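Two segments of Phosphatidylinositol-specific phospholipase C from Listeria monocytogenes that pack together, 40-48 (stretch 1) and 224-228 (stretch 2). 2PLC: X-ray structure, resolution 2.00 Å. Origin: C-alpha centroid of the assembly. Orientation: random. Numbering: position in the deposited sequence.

Stretch 1 (40-48) KPLAQTQTM
Stretch 2 (224-228) FTPRQ

This contact joins the end of one helix to the start of another, and it does so without a direct hydrogen bond between the two stretches. Stretch 1 is helical from Lys40 to Ala43, closed by the bond from Gln44 N to Lys40 O (2.8 Å); Gln44 then leaves helical space at phi/psi -68/137, and the chain runs on as loop through Thr45 (-131/-13), Gln46 (-141/162), Thr47 (-120/-29) and Met48 (-84/144). Stretch 2 enters extended, with Phe224 at -145/122 and Thr225 at -86/163, and turns helical at Pro226 (-55/-37). The register sets Leu42 CA 5.6 Å from Thr225 CA and Thr45 CA 6.2 Å from Pro226 CA. Together the two sides bury 298 Å².

Pro226 is the centre of the packing. Its CA-to-CB bond points toward stretch 1, and its C-gamma exo ring lies against three carbonyl oxygens set in a triangle: CD is 3.6 Å from Pro41 O, CG 3.7 Å from Leu42 O, and CB 3.7 Å from Gln44 O. A proline suits the first turn of a helix, where its nitrogen has no hydrogen to offer and none is needed. Pro41 itself is C-gamma endo.

Thr225 does two jobs. As N-cap it takes chi1 67° (p), which lets OG1 accept a weak bond from Gln228 N (3.3 Å). Gln228 reciprocates: with chi1 -69° (m), chi2 176° (t) and chi3 -67°, it brings OE1 back to 2.8 Å from Thr225 N, a nearly straight bond at 168°. With OG1 engaged there, Thr225 turns its carbons to the contact. Its CB sits 3.2 Å from Pro41 O, and its CG2 meets Leu42 CD2 at 4.2 Å. Leu42, in the mt rotamer (-51°, 170°), points its CA-to-CB bond away, yet its end returns to make this contact, although Leu42 is exposed.

One water ties the backbones together. It donates to Pro41 O (2.7 Å) and Gln44 O (2.9 Å) and accepts a weak bond from Arg227 N (3.3 Å), so it links carbonyls near the end of one helix to an amide in the first turn of the other.

Gln44 is buried and extended, chi1 -172° and chi2 -171° (both t), chi3 27°. This reach places OE1 within a weak bond of Lys40 NZ (3.2 Å; Lys40 chi1 -168° t, chi2 156° t, chi3 122° between wells, chi4 62° p), while NE2 gives a weak bond to Gln46 O (3.1 Å; Gln46 -51° m, -66° m, -27°). Arg227 approaches the same amide: chi1 171° (t), then p turns at chi2 87° and chi3 75°, with chi4 164°, bring NH2 to 3.6 Å from Gln44 OE1, close but not a hydrogen bond. Thr47, chi1 56° (p), adds CG2 at 4.1 Å from Arg227 NH2. Thr45, chi1 58° (p), satisfies OG1 elsewhere in the structure and leaves CG2 4.5 Å from Pro226 CB.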

# COMPACT_ATOMS: atom_id res chain seq x y z
N LYS A 40 -18.80 -11.42 -5.89
CA LYS A 40 -18.32 -10.11 -6.32
C LYS A 40 -18.59 -8.89 -5.43
O LYS A 40 -17.65 -8.19 -5.05
CB LYS A 40 -18.77 -9.84 -7.76
CG LYS A 40 -18.11 -8.65 -8.43
CD LYS A 40 -18.16 -8.82 -9.94
CE LYS A 40 -18.88 -7.68 -10.62
NZ LYS A 40 -18.19 -6.37 -10.41
N PRO A 41 -19.85 -8.62 -5.08
CA PRO A 41 -20.14 -7.45 -4.24
C PRO A 41 -19.43 -7.42 -2.87
O PRO A 41 -19.21 -6.34 -2.31
CB PRO A 41 -21.66 -7.49 -4.11
CG PRO A 41 -21.99 -8.95 -4.29
CD PRO A 41 -21.10 -9.34 -5.42
N LEU A 42 -19.04 -8.58 -2.37
CA LEU A 42 -18.36 -8.69 -1.09
C LEU A 42 -16.83 -8.76 -1.23
O LEU A 42 -16.08 -8.26 -0.38
CB LEU A 42 -18.83 -9.95 -0.36
CG LEU A 42 -20.33 -10.19 -0.20
CD1 LEU A 42 -20.56 -11.60 0.32
CD2 LEU A 42 -20.94 -9.15 0.73
N ALA A 43 -16.39 -9.41 -2.31
CA ALA A 43 -14.98 -9.62 -2.58
C ALA A 43 -14.26 -8.49 -3.33
O ALA A 43 -13.09 -8.23 -3.06
CB ALA A 43 -14.79 -10.93 -3.33
N GLN A 44 -14.94 -7.84 -4.26
CA GLN A 44 -14.31 -6.77 -5.04
C GLN A 44 -13.95 -5.50 -4.26
O GLN A 44 -14.74 -5.01 -3.45
CB GLN A 44 -15.20 -6.42 -6.23
CG GLN A 44 -14.56 -5.46 -7.21
CD GLN A 44 -15.53 -4.97 -8.26
OE1 GLN A 44 -16.73 -4.91 -8.02
NE2 GLN A 44 -15.01 -4.61 -9.42
N THR A 45 -12.76 -4.97 -4.52
CA THR A 45 -12.30 -3.74 -3.86
C THR A 45 -11.76 -2.70 -4.84
O THR A 45 -11.55 -1.54 -4.46
CB THR A 45 -11.20 -4.02 -2.84
OG1 THR A 45 -10.11 -4.66 -3.50
CG2 THR A 45 -11.73 -4.91 -1.72
N GLN A 46 -11.52 -3.11 -6.09
CA GLN A 46 -10.98 -2.22 -7.11
C GLN A 46 -11.62 -2.44 -8.49
O GLN A 46 -12.23 -3.47 -8.75
CB GLN A 46 -9.47 -2.41 -7.24
CG GLN A 46 -8.67 -2.35 -5.94
CD GLN A 46 -8.70 -0.97 -5.30
OE1 GLN A 46 -8.86 0.04 -5.98
NE2 GLN A 46 -8.53 -0.93 -3.98
N THR A 47 -11.46 -1.45 -9.37
CA THR A 47 -11.96 -1.56 -10.74
C THR A 47 -10.79 -1.41 -11.70
O THR A 47 -10.82 -1.95 -12.81
CB THR A 47 -13.02 -0.48 -11.06
OG1 THR A 47 -12.48 0.82 -10.81
CG2 THR A 47 -14.27 -0.70 -10.23
N MET A 48 -9.76 -0.68 -11.27
CA MET A 48 -8.55 -0.48 -12.07
C MET A 48 -7.58 -1.63 -11.89
O MET A 48 -7.48 -2.20 -10.80
CB MET A 48 -7.84 0.82 -11.68
CG MET A 48 -8.52 2.10 -12.15
SD MET A 48 -7.61 3.60 -11.67
CE MET A 48 -7.80 3.55 -9.87
N PHE A 224 -23.07 -4.11 4.75
CA PHE A 224 -22.48 -3.00 4.00
C PHE A 224 -21.25 -3.52 3.26
O PHE A 224 -20.33 -4.06 3.87
CB PHE A 224 -22.09 -1.87 4.95
CG PHE A 224 -22.52 -0.51 4.50
CD1 PHE A 224 -23.83 -0.29 4.08
CD2 PHE A 224 -21.63 0.55 4.51
CE1 PHE A 224 -24.24 0.98 3.67
CE2 PHE A 224 -22.02 1.82 4.10
CZ PHE A 224 -23.33 2.04 3.68
N THR A 225 -21.24 -3.37 1.94
CA THR A 225 -20.14 -3.85 1.11
C THR A 225 -19.00 -2.84 0.98
O THR A 225 -19.18 -1.66 1.26
CB THR A 225 -20.62 -4.21 -0.31
OG1 THR A 225 -21.03 -3.01 -1.00
CG2 THR A 225 -21.78 -5.18 -0.26
N PRO A 226 -17.80 -3.31 0.55
CA PRO A 226 -16.67 -2.40 0.38
C PRO A 226 -17.04 -1.24 -0.55
O PRO A 226 -16.65 -0.10 -0.31
CB PRO A 226 -15.61 -3.30 -0.25
CG PRO A 226 -15.88 -4.63 0.39
CD PRO A 226 -17.39 -4.71 0.33
N ARG A 227 -17.83 -1.54 -1.57
CA ARG A 227 -18.27 -0.53 -2.54
C ARG A 227 -19.12 0.55 -1.87
O ARG A 227 -18.99 1.73 -2.17
CB ARG A 227 -19.04 -1.20 -3.68
CG ARG A 227 -19.72 -0.23 -4.64
CD ARG A 227 -18.81 0.22 -5.75
NE ARG A 227 -18.62 -0.82 -6.76
CZ ARG A 227 -18.14 -0.61 -7.98
NH1 ARG A 227 -17.79 0.62 -8.36
NH2 ARG A 227 -17.98 -1.62 -8.83
N GLN A 228 -19.99 0.14 -0.95
CA GLN A 228 -20.86 1.08 -0.24
C GLN A 228 -20.07 1.99 0.70
O GLN A 228 -20.28 3.20 0.71
CB GLN A 228 -21.94 0.34 0.52
CG GLN A 228 -22.96 -0.33 -0.38
CD GLN A 228 -23.97 -1.14 0.40
OE1 GLN A 228 -23.63 -2.15 1.01
NE2 GLN A 228 -25.22 -0.69 0.39
O HOH W 1 -17.56 -4.44 -3.18